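PDB 1NFG: D-hydantoinase, which probably catalyses the stereospecific hydrolysis of the cyclic amide bond of D-hydantoin derivatives, using two zinc ions in each subunit. Local coordinates for residues A[206-212]-A[284-290]; A[219-223]-A[246-250]; A[258-264]-A[307-313]. All coordinates share one frame; numbering follows the deposited sequence.

Overall arrangement
Followed from the N terminus, the chain enters interaction 1 at 206-212, which takes in the end of helix 204-208 and the turn after it, and soon reaches interaction 2, where helix 212-229 packs on helix 241-253. Interaction 2 therefore lies wholly within the larger loop that interaction 1 closes when 284-290 returns. Strand 257-262 opens interaction 3 directly after helix 241-253, and its partner, 307-313, follows 284-290, so interactions 1 and 3 cross along the chain. Interaction 3 joins neighbouring barrel strands, interaction 2 joins helices outside the barrel, and interaction 1 ties 206-212 to the loop that carries a probable substrate residue. Interactions 1 and 3 meet through Phe-285 and His-264, interactions 2 and 3 through Val-247 and Ala-259.

Interaction 1 (A[206-212]-A[284-290]); sequences HALSRPP and VFTPPAR
The carbonyl oxygen of Arg-210 is gripped twice by one guanidinium, once directly and once through a water. Arg-290 NH1 donates to Arg-210 O over 3.3 Å in a nearly straight bond (165° at the hydrogen), meeting a lone pair in the carbonyl plane while the oxygen lies at the edge of the guanidinium. A water donates to the same Arg-210 O at 2.9 Å and accepts from Arg-290 NH2 at 3.0 Å, closing a small bridge. Pro-212 covers one face of this guanidinium; NH2 also forms a salt bridge to Glu-215, and NE bonds to Thr-239 OG1.

A second polar link lies at the other end of the contact. With CG anti to the backbone N (chi1 168°), the His-206 side chain reaches across to 284-290, and NE2 donates to Phe-285 O at 3.0 Å. The oxygen sits in the plane of the imidazole, yet the donor stands well above the plane of the carbonyl. Val-284 CG1 lies over one face of the ring in a CH-pi contact, 3.5 Å from the centroid and almost on the ring normal. Between these two ends, Ala-207 CB packs on Pro-288 CB at 3.7 Å. The methyl of Thr-286 comes up to the Arg-210 guanidinium, with CG2 3.7 Å from NH2, while that arginine makes its salt bridge to Glu-183.

Thr-286 is a probable substrate-binding residue by comparison with relatives, and its OG1 bonds to Asn-335, another such residue. The peptide joining Thr-286 to Pro-287 is cis, which probably helps to set the turn of the loop there. Side chains holding backbone oxygens, with apolar packing between them, join the helix end and turn to the loop, which would help to fix the main chain beside Thr-286, near the probable substrate pocket.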
# COMPACT_ATOMS: atom_id res chain seq x y z
N HIS A 206 8.82 -20.92 -20.01
CA HIS A 206 7.44 -20.55 -20.26
C HIS A 206 7.06 -19.66 -19.08
O HIS A 206 6.40 -18.64 -19.24
CB HIS A 206 6.52 -21.78 -20.28
CG HIS A 206 5.06 -21.44 -20.25
ND1 HIS A 206 4.44 -20.71 -21.24
CD2 HIS A 206 4.11 -21.70 -19.32
CE1 HIS A 206 3.17 -20.53 -20.92
NE2 HIS A 206 2.94 -21.12 -19.76
N ALA A 207 7.51 -20.05 -17.89
CA ALA A 207 7.22 -19.30 -16.68
C ALA A 207 8.03 -18.01 -16.60
O ALA A 207 7.47 -16.93 -16.40
CB ALA A 207 7.50 -20.16 -15.45
N LEU A 208 9.34 -18.13 -16.77
CA LEU A 208 10.21 -16.96 -16.70
C LEU A 208 9.86 -15.91 -17.76
O LEU A 208 10.08 -14.71 -17.54
CB LEU A 208 11.67 -17.39 -16.85
CG LEU A 208 12.12 -18.47 -15.85
CD1 LEU A 208 13.57 -18.83 -16.10
CD2 LEU A 208 11.92 -17.97 -14.43
N SER A 209 9.32 -16.35 -18.89
CA SER A 209 8.97 -15.41 -19.96
C SER A 209 7.72 -14.60 -19.62
O SER A 209 7.40 -13.63 -20.31
CB SER A 209 8.77 -16.15 -21.29
OG SER A 209 7.68 -17.06 -21.26
N ARG A 210 7.02 -15.00 -18.57
CA ARG A 210 5.83 -14.28 -18.15
C ARG A 210 5.69 -14.27 -16.63
O ARG A 210 4.80 -14.90 -16.06
CB ARG A 210 4.57 -14.85 -18.84
CG ARG A 210 4.51 -16.35 -18.96
CD ARG A 210 3.76 -16.78 -20.22
NE ARG A 210 2.47 -16.11 -20.38
CZ ARG A 210 1.94 -15.81 -21.57
NH1 ARG A 210 2.59 -16.13 -22.68
NH2 ARG A 210 0.77 -15.19 -21.65
N PRO A 211 6.59 -13.54 -15.97
CA PRO A 211 6.65 -13.40 -14.51
C PRO A 211 5.48 -12.59 -13.97
O PRO A 211 4.77 -11.91 -14.71
CB PRO A 211 7.98 -12.68 -14.31
CG PRO A 211 8.03 -11.77 -15.48
CD PRO A 211 7.60 -12.68 -16.61
N PRO A 212 5.27 -12.65 -12.64
CA PRO A 212 4.19 -11.96 -11.95
C PRO A 212 3.87 -10.54 -12.43
O PRO A 212 2.71 -10.16 -12.51
CB PRO A 212 4.65 -11.98 -10.50
CG PRO A 212 5.31 -13.32 -10.41
CD PRO A 212 6.13 -13.37 -11.68
N VAL A 284 2.80 -26.72 -18.20
CA VAL A 284 2.83 -25.50 -18.98
C VAL A 284 1.41 -24.99 -19.18
O VAL A 284 0.72 -25.35 -20.13
CB VAL A 284 3.49 -25.73 -20.36
CG1 VAL A 284 3.36 -24.47 -21.21
CG2 VAL A 284 4.96 -26.08 -20.18
N PHE A 285 0.97 -24.15 -18.24
CA PHE A 285 -0.34 -23.53 -18.31
C PHE A 285 -0.14 -22.05 -18.06
O PHE A 285 0.93 -21.64 -17.60
CB PHE A 285 -1.32 -24.15 -17.31
CG PHE A 285 -0.73 -24.38 -15.95
CD1 PHE A 285 -0.49 -23.32 -15.09
CD2 PHE A 285 -0.44 -25.67 -15.53
CE1 PHE A 285 0.04 -23.54 -13.83
CE2 PHE A 285 0.10 -25.91 -14.27
CZ PHE A 285 0.34 -24.84 -13.42
N THR A 286 -1.16 -21.25 -18.36
CA THR A 286 -1.06 -19.81 -18.21
C THR A 286 -2.18 -19.18 -17.40
O THR A 286 -3.35 -19.54 -17.57
CB THR A 286 -1.01 -19.16 -19.61
OG1 THR A 286 0.14 -19.64 -20.31
CG2 THR A 286 -0.98 -17.65 -19.51
N PRO A 287 -1.85 -18.22 -16.51
CA PRO A 287 -0.49 -17.74 -16.26
C PRO A 287 0.38 -18.87 -15.70
O PRO A 287 -0.13 -19.92 -15.31
CB PRO A 287 -0.71 -16.61 -15.27
CG PRO A 287 -1.99 -16.02 -15.75
CD PRO A 287 -2.83 -17.26 -15.97
N PRO A 288 1.70 -18.66 -15.65
CA PRO A 288 2.63 -19.68 -15.15
C PRO A 288 2.45 -20.03 -13.68
O PRO A 288 1.97 -19.22 -12.89
CB PRO A 288 4.01 -19.06 -15.39
CG PRO A 288 3.77 -18.01 -16.42
CD PRO A 288 2.44 -17.44 -16.03
N ALA A 289 2.85 -21.25 -13.32
CA ALA A 289 2.80 -21.70 -11.94
C ALA A 289 3.72 -20.76 -11.17
O ALA A 289 4.80 -20.41 -11.64
CB ALA A 289 3.31 -23.12 -11.84
N ARG A 290 3.29 -20.34 -9.98
CA ARG A 290 4.07 -19.42 -9.17
C ARG A 290 4.94 -20.09 -8.11
O ARG A 290 5.64 -21.06 -8.39
CB ARG A 290 3.13 -18.41 -8.54
CG ARG A 290 2.26 -17.68 -9.55
CD ARG A 290 3.10 -17.11 -10.68
NE ARG A 290 2.34 -16.17 -11.50
CZ ARG A 290 2.80 -15.61 -12.62
NH1 ARG A 290 4.02 -15.89 -13.05
NH2 ARG A 290 2.04 -14.76 -13.29
O HOH W 1 2.14 -13.75 -16.14

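Interaction 2 (A[219-223]-A[246-250])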
# COMPACT_ATOMS: atom_id res chain seq x y z
N THR A 219 -3.66 -6.99 -14.99
CA THR A 219 -4.75 -7.01 -14.02
C THR A 219 -5.13 -5.58 -13.65
O THR A 219 -6.29 -5.17 -13.75
CB THR A 219 -4.33 -7.79 -12.77
OG1 THR A 219 -4.05 -9.15 -13.13
CG2 THR A 219 -5.44 -7.75 -11.73
N ALA A 220 -4.13 -4.80 -13.25
CA ALA A 220 -4.38 -3.42 -12.86
C ALA A 220 -5.05 -2.62 -13.97
O ALA A 220 -6.01 -1.88 -13.72
CB ALA A 220 -3.09 -2.76 -12.43
N ARG A 221 -4.54 -2.77 -15.19
CA ARG A 221 -5.08 -2.05 -16.34
C ARG A 221 -6.56 -2.39 -16.57
O ARG A 221 -7.41 -1.50 -16.71
CB ARG A 221 -4.25 -2.39 -17.59
CG ARG A 221 -4.68 -1.71 -18.88
CD ARG A 221 -3.46 -1.40 -19.74
NE ARG A 221 -2.55 -2.54 -19.85
CZ ARG A 221 -2.66 -3.50 -20.77
NH1 ARG A 221 -3.65 -3.45 -21.67
NH2 ARG A 221 -1.80 -4.51 -20.79
N ALA A 222 -6.86 -3.68 -16.59
CA ALA A 222 -8.24 -4.11 -16.79
C ALA A 222 -9.12 -3.47 -15.72
O ALA A 222 -10.15 -2.86 -16.02
CB ALA A 222 -8.32 -5.63 -16.71
N LEU A 223 -8.72 -3.59 -14.46
CA LEU A 223 -9.49 -3.02 -13.36
C LEU A 223 -9.65 -1.50 -13.51
O LEU A 223 -10.70 -0.94 -13.19
CB LEU A 223 -8.85 -3.38 -12.02
CG LEU A 223 -8.84 -4.89 -11.74
CD1 LEU A 223 -7.91 -5.22 -10.59
CD2 LEU A 223 -10.25 -5.33 -11.44
N GLU A 246 -3.40 -6.00 -6.82
CA GLU A 246 -4.07 -5.03 -7.68
C GLU A 246 -5.58 -5.18 -7.56
O GLU A 246 -6.32 -4.19 -7.55
CB GLU A 246 -3.63 -5.21 -9.13
CG GLU A 246 -2.15 -4.96 -9.40
CD GLU A 246 -1.72 -3.53 -9.13
OE1 GLU A 246 -2.60 -2.65 -9.00
OE2 GLU A 246 -0.50 -3.27 -9.07
N VAL A 247 -6.04 -6.43 -7.48
CA VAL A 247 -7.48 -6.69 -7.35
C VAL A 247 -7.93 -6.02 -6.06
O VAL A 247 -8.94 -5.30 -6.02
CB VAL A 247 -7.76 -8.21 -7.26
CG1 VAL A 247 -9.21 -8.46 -6.86
CG2 VAL A 247 -7.46 -8.86 -8.61
N MET A 248 -7.16 -6.26 -5.02
CA MET A 248 -7.46 -5.70 -3.72
C MET A 248 -7.49 -4.17 -3.76
O MET A 248 -8.41 -3.54 -3.21
CB MET A 248 -6.44 -6.21 -2.70
CG MET A 248 -7.08 -6.89 -1.52
SD MET A 248 -8.18 -8.26 -1.95
CE MET A 248 -7.16 -9.66 -1.39
N ARG A 249 -6.51 -3.56 -4.42
CA ARG A 249 -6.48 -2.09 -4.50
C ARG A 249 -7.71 -1.59 -5.23
O ARG A 249 -8.32 -0.59 -4.84
CB ARG A 249 -5.20 -1.61 -5.20
CG ARG A 249 -3.93 -2.04 -4.50
CD ARG A 249 -2.67 -1.67 -5.26
NE ARG A 249 -2.29 -0.28 -5.06
CZ ARG A 249 -2.16 0.60 -6.04
NH1 ARG A 249 -2.38 0.24 -7.30
NH2 ARG A 249 -1.81 1.85 -5.76
N ALA A 250 -8.10 -2.29 -6.29
CA ALA A 250 -9.27 -1.91 -7.06
C ALA A 250 -10.51 -1.97 -6.16
O ALA A 250 -11.31 -1.03 -6.13
CB ALA A 250 -9.43 -2.85 -8.24
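Helices 219-223 and 246-250 run side by side in nearly the same direction, their axes 9.3 Å apart at closest approach and inclined by 23°, with Ala-220 beside Glu-246 and Leu-223 beside Ala-250. No hydrogen bond crosses between them; the contact is mostly aliphatic. Leu-223 does most of the bridging. Its CG stands anti to the carbonyl carbon (chi1 -64°), which sends CD1 across to the facing helix. There CD1 rests 3.6 Å from the backbone CA of Val-247 and 3.7 Å from CB of Ala-250, with Val-247 CG2 a little farther off. Ala-250, being small, lets the leucine lie close to the turn of backbone behind it.

This is the outer helical layer of a TIM barrel, seen at two successive strand-helix units: strand 233-235 separates the two helices in sequence, and the buried sides of Leu-223, Val-247 and Ala-250 also touch strands 233-235 and 257-262. One turn toward the N terminus from Leu-223, the methyl group of Thr-219 takes over, CG2 meeting Val-247 CG2 at 3.9 Å. The threonine hydroxyl turns instead to the backbone oxygen of Glu-215 in its own helix.

On the other flank the Glu-246 chain, bent at chi2 (-64°), lays its carboxylate over the methyl of Ala-220, with OE1 3.5 Å from CB. The same OE1 has a weak salt bridge at 3.4 Å to NH1 of Arg-249, one turn on. Across the subunit boundary, Glu-246 OE2 pairs with Arg-249 of the second subunit, and Arg-249 NH2 reaches Glu-245 of that subunit.

Interaction 3 (A[258-264]-A[307-313]); sequences LAETCTH and FETVSSD. With ZN (zinc ion), chain E.
Main-chain hydrogen bonds run the length of this contact, between Ala-259 and Glu-308 at one end and Thr-263 and Ser-311 at the other. Glu-308 N donates to Ala-259 O at 2.9 Å and Ser-311 N to Thr-261 O at 2.9 Å; Thr-263 N then donates to Ser-311 O at 3.2 Å. The bond from Thr-261 N to Thr-309 O is weak. Thr-261 pairs with Val-310 and Cys-262 with Ser-311 in parallel register. A water adds a bridge, accepting from Ala-259 N and donating to Glu-308 OE2, whose carboxylate also has a salt bridge to Arg-368.

These are neighbouring parallel strands of the TIM barrel, and as in other metallo-dependent hydrolases the metal ligands gather at the C-terminal ends of such strands. Just beyond strand 310-311, Asp-313 swings its carboxylate away from its own N (chi1 -169°), which helps bring OD1 to the zinc at 2.2 Å; His-57, His-59 and the carboxylated Lys-148 complete that site.

Among polar side chains, Glu-260 and Ser-311 meet on the side of the strands that also carries Cys-262. Ser-311 OG donates to Glu-260 OE1 at 2.8 Å, a weak bond, and OE1 has a second partner in the hydroxyl of Tyr-234. The other carboxylate oxygen, OE2, takes hydrogen bonds from His-57 ND1 and from the backbone N of His-237, so Glu-260 is a second-shell residue that probably helps to orient the zinc ligand His-57.

Mostly apolar contacts occupy the side of Thr-261 and Val-310. The Phe-307 ring presents its edge to Ala-259, with CD1 3.9 Å from CB, while the Thr-261 side chain lies over one of its faces, and helix 292-303 packs on both Phe-307 and Thr-261. Val-310 CG1 approaches the backbone N of Thr-263 at 3.5 Å.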
# COMPACT_ATOMS: atom_id res chain seq x y z
N LEU A 258 -14.17 -8.45 -9.27
CA LEU A 258 -14.35 -9.80 -8.76
C LEU A 258 -13.16 -10.57 -9.28
O LEU A 258 -12.58 -10.18 -10.29
CB LEU A 258 -15.63 -10.44 -9.29
CG LEU A 258 -16.88 -9.57 -9.28
CD1 LEU A 258 -18.05 -10.37 -9.82
CD2 LEU A 258 -17.17 -9.09 -7.86
N ALA A 259 -12.81 -11.66 -8.61
CA ALA A 259 -11.70 -12.47 -9.06
C ALA A 259 -11.87 -13.91 -8.59
O ALA A 259 -12.73 -14.21 -7.76
CB ALA A 259 -10.39 -11.90 -8.53
N GLU A 260 -11.05 -14.80 -9.13
CA GLU A 260 -11.09 -16.22 -8.80
C GLU A 260 -9.68 -16.78 -8.88
O GLU A 260 -8.74 -16.06 -9.23
CB GLU A 260 -11.97 -16.96 -9.81
CG GLU A 260 -11.55 -16.71 -11.28
CD GLU A 260 -11.83 -17.89 -12.20
OE1 GLU A 260 -12.97 -18.39 -12.21
OE2 GLU A 260 -10.90 -18.32 -12.93
N THR A 261 -9.52 -18.06 -8.53
CA THR A 261 -8.23 -18.74 -8.65
C THR A 261 -8.57 -20.12 -9.18
O THR A 261 -9.75 -20.46 -9.35
CB THR A 261 -7.49 -18.94 -7.33
OG1 THR A 261 -7.73 -17.83 -6.47
CG2 THR A 261 -5.99 -19.03 -7.59
N CYS A 262 -7.54 -20.92 -9.43
CA CYS A 262 -7.76 -22.24 -9.95
C CYS A 262 -6.93 -23.24 -9.19
O CYS A 262 -5.78 -22.98 -8.84
CB CYS A 262 -7.45 -22.26 -11.46
SG CYS A 262 -8.40 -21.02 -12.43
N THR A 263 -7.53 -24.39 -8.93
CA THR A 263 -6.92 -25.47 -8.19
C THR A 263 -5.40 -25.54 -8.25
O THR A 263 -4.74 -25.48 -7.21
CB THR A 263 -7.48 -26.80 -8.67
OG1 THR A 263 -8.90 -26.68 -8.84
CG2 THR A 263 -7.17 -27.91 -7.67
N HIS A 264 -4.84 -25.66 -9.45
CA HIS A 264 -3.39 -25.79 -9.60
C HIS A 264 -2.55 -24.63 -9.05
O HIS A 264 -1.37 -24.79 -8.77
CB HIS A 264 -3.01 -26.09 -11.06
CG HIS A 264 -3.66 -25.18 -12.06
ND1 HIS A 264 -5.03 -25.13 -12.24
CD2 HIS A 264 -3.14 -24.28 -12.92
CE1 HIS A 264 -5.31 -24.24 -13.17
NE2 HIS A 264 -4.18 -23.70 -13.59
N PHE A 307 -11.97 -14.28 -3.01
CA PHE A 307 -12.35 -14.86 -4.30
C PHE A 307 -13.79 -15.37 -4.40
O PHE A 307 -14.39 -15.78 -3.42
CB PHE A 307 -11.40 -16.00 -4.66
CG PHE A 307 -9.98 -15.56 -4.87
CD1 PHE A 307 -9.69 -14.55 -5.79
CD2 PHE A 307 -8.94 -16.17 -4.19
CE1 PHE A 307 -8.37 -14.16 -6.02
CE2 PHE A 307 -7.61 -15.79 -4.41
CZ PHE A 307 -7.33 -14.78 -5.33
N GLU A 308 -14.32 -15.35 -5.62
CA GLU A 308 -15.68 -15.80 -5.87
C GLU A 308 -15.75 -17.32 -6.01
O GLU A 308 -16.82 -17.91 -5.85
CB GLU A 308 -16.23 -15.16 -7.13
CG GLU A 308 -16.20 -13.66 -7.11
CD GLU A 308 -16.97 -13.11 -5.94
OE1 GLU A 308 -18.11 -13.57 -5.73
OE2 GLU A 308 -16.44 -12.22 -5.25
N THR A 309 -14.62 -17.95 -6.30
CA THR A 309 -14.62 -19.39 -6.49
C THR A 309 -13.23 -19.91 -6.80
O THR A 309 -12.30 -19.14 -6.95
CB THR A 309 -15.53 -19.79 -7.69
OG1 THR A 309 -15.57 -21.21 -7.83
CG2 THR A 309 -14.99 -19.20 -8.98
N VAL A 310 -13.12 -21.23 -6.89
CA VAL A 310 -11.87 -21.88 -7.26
C VAL A 310 -12.29 -22.75 -8.44
O VAL A 310 -12.85 -23.83 -8.24
CB VAL A 310 -11.30 -22.80 -6.16
CG1 VAL A 310 -10.07 -23.53 -6.68
CG2 VAL A 310 -10.95 -21.98 -4.92
N SER A 311 -12.05 -22.27 -9.66
CA SER A 311 -12.42 -23.01 -10.86
C SER A 311 -11.21 -23.81 -11.32
O SER A 311 -10.18 -23.77 -10.65
CB SER A 311 -12.89 -22.06 -11.97
OG SER A 311 -11.96 -21.02 -12.20
N SER A 312 -11.33 -24.53 -12.43
CA SER A 312 -10.23 -25.37 -12.92
C SER A 312 -9.45 -24.92 -14.15
O SER A 312 -8.26 -25.22 -14.26
CB SER A 312 -10.74 -26.79 -13.18
OG SER A 312 -11.69 -26.82 -14.24
N ASP A 313 -10.08 -24.20 -15.07
CA ASP A 313 -9.42 -23.79 -16.31
C ASP A 313 -8.94 -25.08 -16.98
O ASP A 313 -7.80 -25.20 -17.43
CB ASP A 313 -8.22 -22.85 -16.04
CG ASP A 313 -7.68 -22.19 -17.32
OD1 ASP A 313 -8.44 -22.07 -18.30
OD2 ASP A 313 -6.50 -21.78 -17.33
ZN ZN E . -8.89 -20.22 -19.45
O HOH W 2 -13.95 -11.19 -5.89